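Local coordinates for protein cellobiose 2-epimerase (Spirochaeta thermophila DSM 6192, PDB 5ZIG) that probably catalyses the reversible epimerization of cellobiose to 4-O-beta-D-glucopyranosyl-D-mannose, as a member of the N-acylglucosamine 2-epimerase family, at residues G183-P188 and A243-G248; N192-I197 and I221-T226; H25-W30 and L64-Q69; A19-D24 and V353-G358. All coordinates share one frame; numbering follows the deposited sequence.

Contact 1. Residues G183-P188 and A243-G248; sequences GETPAP and APMGGG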
# COMPACT_ATOMS: atom_id res chain seq x y z
N GLY A 183 27.81 -0.69 -4.98
CA GLY A 183 28.57 0.08 -5.93
C GLY A 183 27.91 1.08 -6.85
O GLY A 183 28.58 1.85 -7.49
N GLU A 184 26.61 1.06 -6.93
CA GLU A 184 25.93 1.98 -7.79
C GLU A 184 25.44 3.22 -7.10
O GLU A 184 25.02 3.18 -5.97
CB GLU A 184 24.85 1.30 -8.62
CG GLU A 184 23.61 0.84 -7.89
CD GLU A 184 22.68 -0.03 -8.75
OE1 GLU A 184 22.59 0.13 -9.95
OE2 GLU A 184 22.00 -0.84 -8.20
N THR A 185 25.54 4.32 -7.82
CA THR A 185 25.11 5.62 -7.39
C THR A 185 23.69 5.53 -6.92
O THR A 185 22.82 5.17 -7.68
CB THR A 185 25.10 6.61 -8.54
OG1 THR A 185 26.39 6.71 -9.12
CG2 THR A 185 24.67 7.93 -8.04
N PRO A 186 23.46 5.90 -5.69
CA PRO A 186 22.11 5.78 -5.12
C PRO A 186 21.15 6.77 -5.75
O PRO A 186 21.55 7.82 -6.28
CB PRO A 186 22.33 6.06 -3.62
CG PRO A 186 23.60 6.87 -3.56
CD PRO A 186 24.44 6.48 -4.74
N ALA A 187 19.86 6.41 -5.74
CA ALA A 187 18.86 7.21 -6.44
C ALA A 187 18.27 8.26 -5.50
O ALA A 187 17.85 7.91 -4.39
CB ALA A 187 17.75 6.32 -6.99
N PRO A 188 18.25 9.54 -5.88
CA PRO A 188 17.63 10.54 -5.00
C PRO A 188 16.10 10.46 -4.96
O PRO A 188 15.51 10.95 -3.99
CB PRO A 188 18.11 11.88 -5.60
CG PRO A 188 19.28 11.52 -6.51
CD PRO A 188 18.91 10.16 -7.04
N ALA A 243 15.86 12.02 -14.44
CA ALA A 243 16.45 11.08 -15.36
C ALA A 243 16.29 9.66 -14.82
O ALA A 243 16.45 9.43 -13.61
CB ALA A 243 17.93 11.41 -15.59
N PRO A 244 15.94 8.69 -15.67
CA PRO A 244 15.83 7.30 -15.22
C PRO A 244 17.16 6.74 -14.72
O PRO A 244 18.21 6.93 -15.34
CB PRO A 244 15.37 6.56 -16.48
CG PRO A 244 14.69 7.63 -17.28
CD PRO A 244 15.46 8.86 -17.05
N MET A 245 17.11 6.04 -13.60
CA MET A 245 18.28 5.33 -13.09
C MET A 245 17.99 3.84 -13.02
O MET A 245 16.89 3.43 -12.65
CB MET A 245 18.69 5.85 -11.71
CG MET A 245 19.18 7.29 -11.72
SD MET A 245 19.41 7.95 -10.06
CE MET A 245 20.75 6.92 -9.44
N GLY A 246 18.98 3.03 -13.40
CA GLY A 246 18.79 1.59 -13.38
C GLY A 246 17.68 1.16 -14.31
O GLY A 246 17.49 1.73 -15.39
N GLY A 247 16.94 0.15 -13.91
CA GLY A 247 15.83 -0.30 -14.72
C GLY A 247 14.93 -1.25 -13.96
O GLY A 247 14.91 -1.27 -12.73
N GLY A 248 14.17 -2.02 -14.71
CA GLY A 248 13.34 -3.07 -14.15
C GLY A 248 11.89 -2.67 -14.03
O GLY A 248 11.51 -1.50 -14.11

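Contact 2. Residues N192-I197 and I221-T226; sequences NTHLHI and ILIFRT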
# COMPACT_ATOMS: atom_id res chain seq x y z
N ASN A 192 8.39 4.38 -5.80
CA ASN A 192 7.74 3.74 -4.67
C ASN A 192 7.31 4.77 -3.64
O ASN A 192 6.16 4.80 -3.19
CB ASN A 192 8.69 2.70 -4.09
CG ASN A 192 8.07 1.92 -2.99
OD1 ASN A 192 7.01 1.31 -3.16
ND2 ASN A 192 8.70 1.93 -1.83
N THR A 193 8.24 5.65 -3.25
CA THR A 193 7.92 6.70 -2.29
C THR A 193 6.91 7.69 -2.86
O THR A 193 6.01 8.15 -2.15
CB THR A 193 9.20 7.41 -1.86
OG1 THR A 193 9.97 6.51 -1.04
CG2 THR A 193 8.87 8.64 -1.07
N HIS A 194 7.03 8.02 -4.14
CA HIS A 194 6.07 8.96 -4.72
C HIS A 194 4.67 8.38 -4.73
O HIS A 194 3.70 9.09 -4.44
CB HIS A 194 6.52 9.37 -6.12
CG HIS A 194 7.57 10.44 -6.09
ND1 HIS A 194 8.90 10.16 -5.92
CD2 HIS A 194 7.47 11.79 -6.13
CE1 HIS A 194 9.59 11.29 -5.91
NE2 HIS A 194 8.74 12.29 -6.03
N LEU A 195 4.54 7.07 -5.00
CA LEU A 195 3.21 6.46 -5.06
C LEU A 195 2.56 6.48 -3.69
O LEU A 195 1.35 6.71 -3.56
CB LEU A 195 3.31 5.02 -5.58
CG LEU A 195 1.99 4.22 -5.64
CD1 LEU A 195 1.13 4.83 -6.71
CD2 LEU A 195 2.20 2.74 -5.95
N HIS A 196 3.32 6.22 -2.63
CA HIS A 196 2.63 6.15 -1.35
C HIS A 196 2.39 7.52 -0.75
O HIS A 196 1.52 7.65 0.12
CB HIS A 196 3.40 5.19 -0.43
CG HIS A 196 3.21 3.76 -0.83
ND1 HIS A 196 2.10 3.03 -0.45
CD2 HIS A 196 3.94 2.95 -1.63
CE1 HIS A 196 2.19 1.81 -0.97
NE2 HIS A 196 3.29 1.75 -1.70
N ILE A 197 3.08 8.54 -1.22
CA ILE A 197 2.70 9.89 -0.82
C ILE A 197 1.37 10.26 -1.46
O ILE A 197 0.47 10.79 -0.80
CB ILE A 197 3.80 10.90 -1.18
CG1 ILE A 197 4.99 10.73 -0.23
CG2 ILE A 197 3.25 12.31 -1.06
CD1 ILE A 197 6.33 11.08 -0.87
N ILE A 221 0.16 13.85 -9.75
CA ILE A 221 -0.36 13.24 -10.97
C ILE A 221 0.50 13.62 -12.16
O ILE A 221 0.82 12.77 -13.01
CB ILE A 221 -1.85 13.61 -11.17
CG1 ILE A 221 -2.72 12.89 -10.14
CG2 ILE A 221 -2.31 13.18 -12.55
CD1 ILE A 221 -3.69 13.75 -9.42
N LEU A 222 0.92 14.89 -12.23
CA LEU A 222 1.78 15.31 -13.33
C LEU A 222 3.14 14.62 -13.29
O LEU A 222 3.73 14.35 -14.35
CB LEU A 222 1.96 16.83 -13.32
CG LEU A 222 0.77 17.68 -13.77
CD1 LEU A 222 0.96 19.11 -13.31
CD2 LEU A 222 0.59 17.63 -15.28
N ILE A 223 3.68 14.36 -12.10
CA ILE A 223 4.93 13.62 -11.99
C ILE A 223 4.75 12.22 -12.57
O ILE A 223 5.58 11.73 -13.36
CB ILE A 223 5.38 13.55 -10.51
CG1 ILE A 223 5.61 14.95 -9.95
CG2 ILE A 223 6.60 12.65 -10.34
CD1 ILE A 223 6.70 15.72 -10.65
N PHE A 224 3.66 11.56 -12.19
CA PHE A 224 3.38 10.22 -12.69
C PHE A 224 3.11 10.24 -14.19
O PHE A 224 3.67 9.41 -14.92
CB PHE A 224 2.21 9.60 -11.92
CG PHE A 224 2.63 8.90 -10.65
CD1 PHE A 224 3.06 7.57 -10.69
CD2 PHE A 224 2.62 9.56 -9.43
CE1 PHE A 224 3.46 6.92 -9.52
CE2 PHE A 224 3.02 8.92 -8.26
CZ PHE A 224 3.44 7.60 -8.31
N ARG A 225 2.32 11.21 -14.67
CA ARG A 225 2.04 11.29 -16.11
C ARG A 225 3.30 11.53 -16.92
O ARG A 225 3.44 11.01 -18.03
CB ARG A 225 1.03 12.41 -16.41
CG ARG A 225 0.56 12.41 -17.88
CD ARG A 225 -0.18 11.08 -18.16
NE ARG A 225 -0.51 10.84 -19.56
CZ ARG A 225 0.28 10.19 -20.41
NH1 ARG A 225 1.46 9.74 -20.01
NH2 ARG A 225 -0.10 10.00 -21.67
N THR A 226 4.24 12.32 -16.39
CA THR A 226 5.36 12.79 -17.20
C THR A 226 6.64 12.01 -16.94
O THR A 226 7.35 11.66 -17.89
CB THR A 226 5.63 14.29 -16.98
OG1 THR A 226 4.43 15.05 -17.15
CG2 THR A 226 6.68 14.78 -17.96

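Contact 3. Residues H25-W30 and L64-Q69; sequences HILPFW and LWTFSQ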
# COMPACT_ATOMS: atom_id res chain seq x y z
N HIS A 25 -9.78 -14.66 9.54
CA HIS A 25 -8.42 -15.13 9.34
C HIS A 25 -7.39 -14.02 9.55
O HIS A 25 -6.50 -14.17 10.40
CB HIS A 25 -8.30 -15.73 7.93
CG HIS A 25 -7.06 -16.55 7.73
ND1 HIS A 25 -6.98 -17.87 8.11
CD2 HIS A 25 -5.86 -16.23 7.20
CE1 HIS A 25 -5.77 -18.33 7.82
NE2 HIS A 25 -5.07 -17.35 7.28
N ILE A 26 -7.47 -12.91 8.82
CA ILE A 26 -6.40 -11.91 8.87
C ILE A 26 -6.41 -11.18 10.21
O ILE A 26 -5.45 -11.24 10.97
CB ILE A 26 -6.51 -10.93 7.69
CG1 ILE A 26 -5.98 -11.58 6.41
CG2 ILE A 26 -5.67 -9.66 7.97
CD1 ILE A 26 -6.72 -11.14 5.12
N LEU A 27 -7.52 -10.48 10.51
CA LEU A 27 -7.57 -9.69 11.74
C LEU A 27 -7.32 -10.51 13.00
O LEU A 27 -6.54 -10.06 13.87
CB LEU A 27 -8.91 -8.93 11.81
CG LEU A 27 -9.15 -7.86 10.72
CD1 LEU A 27 -10.55 -7.21 10.80
CD2 LEU A 27 -8.08 -6.74 10.82
N PRO A 28 -7.89 -11.71 13.19
CA PRO A 28 -7.60 -12.45 14.43
C PRO A 28 -6.13 -12.79 14.60
O PRO A 28 -5.65 -12.83 15.73
CB PRO A 28 -8.46 -13.72 14.30
CG PRO A 28 -9.56 -13.33 13.37
CD PRO A 28 -8.95 -12.37 12.40
N PHE A 29 -5.40 -13.00 13.52
CA PHE A 29 -3.99 -13.31 13.66
C PHE A 29 -3.24 -12.08 14.17
O PHE A 29 -2.41 -12.19 15.07
CB PHE A 29 -3.43 -13.80 12.33
CG PHE A 29 -1.93 -13.92 12.29
CD1 PHE A 29 -1.32 -15.15 12.49
CD2 PHE A 29 -1.15 -12.82 11.97
CE1 PHE A 29 0.06 -15.28 12.40
CE2 PHE A 29 0.24 -12.94 11.91
CZ PHE A 29 0.83 -14.18 12.12
N TRP A 30 -3.53 -10.90 13.62
CA TRP A 30 -2.79 -9.72 14.04
C TRP A 30 -3.21 -9.27 15.43
O TRP A 30 -2.37 -8.81 16.21
CB TRP A 30 -2.95 -8.60 13.01
CG TRP A 30 -2.23 -8.94 11.77
CD1 TRP A 30 -2.77 -9.27 10.55
CD2 TRP A 30 -0.80 -9.03 11.61
NE1 TRP A 30 -1.77 -9.54 9.65
CE2 TRP A 30 -0.55 -9.39 10.27
CE3 TRP A 30 0.29 -8.81 12.46
CZ2 TRP A 30 0.75 -9.56 9.77
CZ3 TRP A 30 1.58 -8.97 11.96
CH2 TRP A 30 1.79 -9.34 10.63
N LEU A 64 -2.06 0.44 12.37
CA LEU A 64 -2.99 1.52 12.71
C LEU A 64 -4.05 1.70 11.62
O LEU A 64 -5.24 1.80 11.92
CB LEU A 64 -2.24 2.83 12.93
CG LEU A 64 -3.23 3.97 13.30
CD1 LEU A 64 -4.11 3.56 14.49
CD2 LEU A 64 -2.57 5.35 13.56
N TRP A 65 -3.62 1.77 10.36
CA TRP A 65 -4.58 1.94 9.27
C TRP A 65 -5.53 0.75 9.22
O TRP A 65 -6.75 0.92 9.16
CB TRP A 65 -3.87 2.12 7.92
CG TRP A 65 -4.82 2.36 6.74
CD1 TRP A 65 -5.24 3.57 6.25
CD2 TRP A 65 -5.45 1.35 5.92
NE1 TRP A 65 -6.09 3.38 5.18
CE2 TRP A 65 -6.23 2.03 4.96
CE3 TRP A 65 -5.42 -0.05 5.90
CZ2 TRP A 65 -6.99 1.35 4.00
CZ3 TRP A 65 -6.18 -0.72 4.94
CH2 TRP A 65 -6.94 -0.02 4.00
N THR A 66 -4.99 -0.47 9.32
CA THR A 66 -5.83 -1.66 9.19
C THR A 66 -6.94 -1.68 10.24
O THR A 66 -8.12 -1.86 9.90
CB THR A 66 -4.97 -2.92 9.27
OG1 THR A 66 -4.24 -3.08 8.04
CG2 THR A 66 -5.84 -4.16 9.51
N PHE A 67 -6.60 -1.44 11.51
CA PHE A 67 -7.61 -1.58 12.56
C PHE A 67 -8.56 -0.40 12.64
O PHE A 67 -9.69 -0.56 13.14
CB PHE A 67 -6.93 -1.82 13.91
CG PHE A 67 -6.41 -3.23 14.05
CD1 PHE A 67 -7.28 -4.27 14.32
CD2 PHE A 67 -5.08 -3.52 13.84
CE1 PHE A 67 -6.82 -5.57 14.43
CE2 PHE A 67 -4.61 -4.81 13.95
CZ PHE A 67 -5.47 -5.83 14.24
N SER A 68 -8.15 0.77 12.16
CA SER A 68 -9.09 1.87 11.97
C SER A 68 -10.18 1.49 10.96
O SER A 68 -11.38 1.65 11.22
CB SER A 68 -8.34 3.10 11.51
OG SER A 68 -7.44 3.56 12.51
N GLN A 69 -9.77 0.99 9.80
CA GLN A 69 -10.70 0.64 8.73
C GLN A 69 -11.60 -0.52 9.13
O GLN A 69 -12.78 -0.55 8.77
CB GLN A 69 -9.93 0.31 7.45
CG GLN A 69 -9.06 1.48 6.97
CD GLN A 69 -9.88 2.60 6.37
OE1 GLN A 69 -11.06 2.41 6.05
NE2 GLN A 69 -9.26 3.77 6.20

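Contact 4. Residues A19-D24 and V353-G358; sequences AAQLFD and VDREGG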
# COMPACT_ATOMS: atom_id res chain seq x y z
N ALA A 19 -14.87 -11.47 3.07
CA ALA A 19 -15.31 -11.13 4.43
C ALA A 19 -14.78 -12.13 5.45
O ALA A 19 -14.38 -11.73 6.56
CB ALA A 19 -16.83 -11.06 4.49
N ALA A 20 -14.79 -13.42 5.12
CA ALA A 20 -14.27 -14.43 6.04
C ALA A 20 -12.77 -14.25 6.24
O ALA A 20 -12.26 -14.32 7.37
CB ALA A 20 -14.58 -15.84 5.52
N GLN A 21 -12.04 -14.04 5.15
CA GLN A 21 -10.61 -13.82 5.24
C GLN A 21 -10.29 -12.64 6.17
O GLN A 21 -9.54 -12.80 7.14
CB GLN A 21 -10.03 -13.59 3.85
CG GLN A 21 -9.71 -14.86 3.15
CD GLN A 21 -8.59 -15.60 3.83
OE1 GLN A 21 -7.56 -15.01 4.15
NE2 GLN A 21 -8.79 -16.89 4.04
N LEU A 22 -10.87 -11.46 5.88
CA LEU A 22 -10.66 -10.28 6.72
C LEU A 22 -10.98 -10.57 8.18
O LEU A 22 -10.11 -10.43 9.05
CB LEU A 22 -11.51 -9.09 6.23
CG LEU A 22 -11.23 -7.79 7.03
CD1 LEU A 22 -9.77 -7.37 6.82
CD2 LEU A 22 -12.15 -6.60 6.72
N PHE A 23 -12.22 -10.97 8.47
CA PHE A 23 -12.67 -10.96 9.86
C PHE A 23 -12.39 -12.27 10.61
O PHE A 23 -12.33 -12.25 11.84
CB PHE A 23 -14.16 -10.63 9.95
CG PHE A 23 -14.54 -9.25 9.43
CD1 PHE A 23 -14.13 -8.10 10.09
CD2 PHE A 23 -15.32 -9.12 8.29
CE1 PHE A 23 -14.48 -6.84 9.62
CE2 PHE A 23 -15.67 -7.86 7.81
CZ PHE A 23 -15.26 -6.72 8.48
N ASP A 24 -12.22 -13.39 9.91
CA ASP A 24 -11.99 -14.65 10.60
C ASP A 24 -10.55 -15.14 10.52
O ASP A 24 -10.15 -15.95 11.36
CB ASP A 24 -12.92 -15.75 10.05
CG ASP A 24 -14.39 -15.39 10.18
OD1 ASP A 24 -14.75 -14.69 11.15
OD2 ASP A 24 -15.18 -15.79 9.32
N VAL A 353 -3.00 -18.30 1.31
CA VAL A 353 -3.57 -18.43 2.64
C VAL A 353 -2.87 -19.57 3.37
O VAL A 353 -2.73 -20.68 2.83
CB VAL A 353 -5.09 -18.64 2.55
CG1 VAL A 353 -5.69 -18.90 3.92
CG2 VAL A 353 -5.74 -17.42 1.95
N ASP A 354 -2.42 -19.32 4.58
CA ASP A 354 -1.81 -20.31 5.38
C ASP A 354 -2.78 -20.68 6.43
O ASP A 354 -2.85 -20.05 7.43
CB ASP A 354 -0.53 -19.80 6.03
CG ASP A 354 0.17 -20.84 6.90
OD1 ASP A 354 1.15 -20.50 7.51
OD2 ASP A 354 -0.26 -21.97 6.98
N ARG A 355 -3.54 -21.73 6.17
CA ARG A 355 -4.50 -22.21 7.14
C ARG A 355 -3.85 -22.95 8.33
O ARG A 355 -4.43 -23.05 9.38
CB ARG A 355 -5.57 -23.03 6.46
CG ARG A 355 -6.50 -22.24 5.58
CD ARG A 355 -6.88 -23.11 4.44
NE ARG A 355 -7.04 -22.44 3.18
CZ ARG A 355 -7.95 -21.53 2.91
NH1 ARG A 355 -8.76 -21.08 3.85
NH2 ARG A 355 -8.01 -21.05 1.70
N GLU A 356 -2.64 -23.42 8.15
CA GLU A 356 -1.93 -24.05 9.23
C GLU A 356 -1.33 -23.06 10.22
O GLU A 356 -1.73 -23.00 11.34
CB GLU A 356 -0.82 -24.93 8.67
CG GLU A 356 -1.29 -26.22 8.08
CD GLU A 356 -1.71 -27.20 9.13
OE1 GLU A 356 -0.89 -27.56 10.00
OE2 GLU A 356 -2.88 -27.65 9.06
N GLY A 357 -0.38 -22.28 9.77
CA GLY A 357 0.32 -21.34 10.58
C GLY A 357 -0.22 -19.94 10.71
O GLY A 357 0.38 -19.12 11.36
N GLY A 358 -1.33 -19.66 10.04
CA GLY A 358 -1.96 -18.36 10.12
C GLY A 358 -1.59 -17.35 9.06
O GLY A 358 -0.62 -17.49 8.42

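Contact 1. Residues G183-P188 and A243-G248
Met245 lays the end of its thioether over the backbone of 185-188, and nearly all of the overlap between the two segments passes through this one side chain. The chain runs extended through chi2 and then bends at chi3 (65°), which turns the terminal methyl back along the loop. There Met245 CE lies 3.2 Å from Thr185 O and 3.4 Å from Pro186 O, a methyl group set against two successive peptide oxygens. The sulfur rests further along, with Met245 SD 3.9 Å from Ala187 CB and 3.8 Å from Pro188 CD. The proline ring and the methionine chain cross at about a right angle, and the ring touches through its CD. Met245 belongs to the short, weakly bonded strand 244-245, an outer strand of a three-stranded antiparallel sheet; the loop 183-188 leads directly into 189-190, the outer strand on the other side, and 237-238 runs between them. Tyr237 of that middle strand touches both Ala187 and Met245, and its backbone is hydrogen-bonded to Met245. Ala187 is buried, its methyl directed at the sulfur and also against Leu180, whereas Thr185 lies at the exposed border, its CG2 4.3 Å from Met245 CE.

Contact 2. Residues N192-I197 and I221-T226
Phe224 drives the far rim of its ring against the backbone of the opposite helix, with CZ 3.5 Å from Leu195 CA. The approach is edge-on: Leu195 N and His194 O both lie in the plane of the ring, at its border, and Phe224 CE2 stands 3.9 Å from His194 C. A chi1 of -87° sets CG opposite the carbonyl carbon and lets the ring reach across the gap, although the CB itself does not point straight at the other helix. Leu195 crosses the aromatic side chain at about a right angle, bringing CB to 3.8 Å from Phe224 CZ and CD1 to the same ring atom. Beside this, His194 offers its CB to the ring, while its imidazole carbon CD2 makes a more distant contact with Ile223 CG2 at 4.4 Å.

In the next shell, the imidazole is fixed at both nitrogens: ND1 is bonded to Thr190 O, in the strand just ahead of the helix, and NE2 to the backbone N of Tyr164. Both polar atoms of a buried ring are thereby satisfied, and its rotation is pinned; Trp242 meets it edge-to-face. The two helices, 191-208 and 211-228, are consecutive and roughly antiparallel, consistent with the (alpha/alpha)6 barrel of this family, and their short segments run at 141° with axes 10.9 Å apart. Helix 251-269 packs on Leu195 through Glu256 and Ala257, helix 119-136 flanks Thr193 and Ile197, and strand 189-190 leads into helix 191-208.

Contact 3. Residues H25-W30 and L64-Q69
Leu27 and Thr66 meet methyl to methyl at the close point of this helix pair, CD2 to CG2 at 3.7 Å, their side chains sliding past each other in opposite directions. The threonine presents carbon because CG2 is anti to the backbone N (chi1 -74° for OG1), while OG1 turns back to Arg62 O within its own helix. The same leucine methyl reaches Phe67 CE1 at 4.0 Å, coming obliquely to the ring. Next to it, Trp30 contributes only its CB, which lies at the edge of the phenylalanine ring, 3.9 Å from Phe67 CZ and near its plane.

Beyond these few carbons the contact is looser. The indole of Trp30 leads away from helix 57-73, and its NE1 is bonded to the carboxylate of Glu359. On the outer side, Pro28 is exposed and its CB points away from the partner helix; its ring nitrogen has no hydrogen to give to the preceding turn, and the helix is kinked there.

The short segments cross at -123° with axes 11.7 Å apart, so the close part is confined to a small patch. Helix 77-94 borders it on one side, with Tyr79 on Leu27 and Ala82 and Ala83 on Phe67; helix 384-402 reaches Ile26 and Thr66 through Ser387, and helix 119-136 packs against Trp65.

Contact 4. Residues A19-D24 and V353-G358
The amide of Gln21 lies against both methyls of Val353, the two side chains coming from opposite directions. Its CB leaves the helix at an angle to the partner loop, with CG set opposite the carbonyl carbon (chi1 -85°). The chain then bends at chi2 (-66°), and this bend carries the amide over to the valine; the glutamine side chain also rests on Trp345 and Met349 of helix 336-352. From CD of Gln21 onward every atom has a carbon to touch: CD lies 3.9 Å from Val353 CG2, OE1 is 3.7 Å from the same methyl, and NE2 is 3.7 Å from Val353 CG1, with CG2 equally near. The valine therefore offers both of its branches to one amide group. OE1 finds its polar partner in the indole NE1 of Trp360, a few residues further along the loop, which fixes the direction of the carbonyl.

Arg355 joins at the margin, its NH1 4.2 Å from Gln21 NE2. Val353 CG1 lies 3.6 Å above the plane of the guanidinium, over its centre, so this methyl touches both the amide and one face of the arginine. NH2 of Arg355 is bonded to Met349 O, near the end of helix 336-352. The loop that follows is shaped by an Asx motif, in which Gly357 N donates to Asp354 OD2 from above the carboxylate plane (2.8 Å); OD1 forms a salt bridge with Lys376.

Helix 7-31 is thus joined to the loop after helix 336-352 chiefly by van der Waals contact. The chemistry implies that shape sets the fit across the two segments, whereas hydrogen bonds to Trp360 and Met349 orient the polar ends.

In the fold
From the N terminus, helix 7-31 enters two contacts in succession. Residues 19-24 open contact 4, which closes only at 353-358 and so encloses most of the chain; the next turn, 25-30, opens contact 3, closed early by helix 57-73 at 64-69. These neighbours touch, their centres about 12 Å apart. Contact 1 opens later, at 183-188, and closes at 243-248; contact 2 is nested within it, pairing helices 191-208 and 211-228. Contacts 3 and 1 follow in series inside contact 4, and no loops cross. Contacts 1 and 2 lie on the opposite side of the chain's centre from contacts 3 and 4; contact 3 ties two early helices, and contact 4 alone brings early and late parts together.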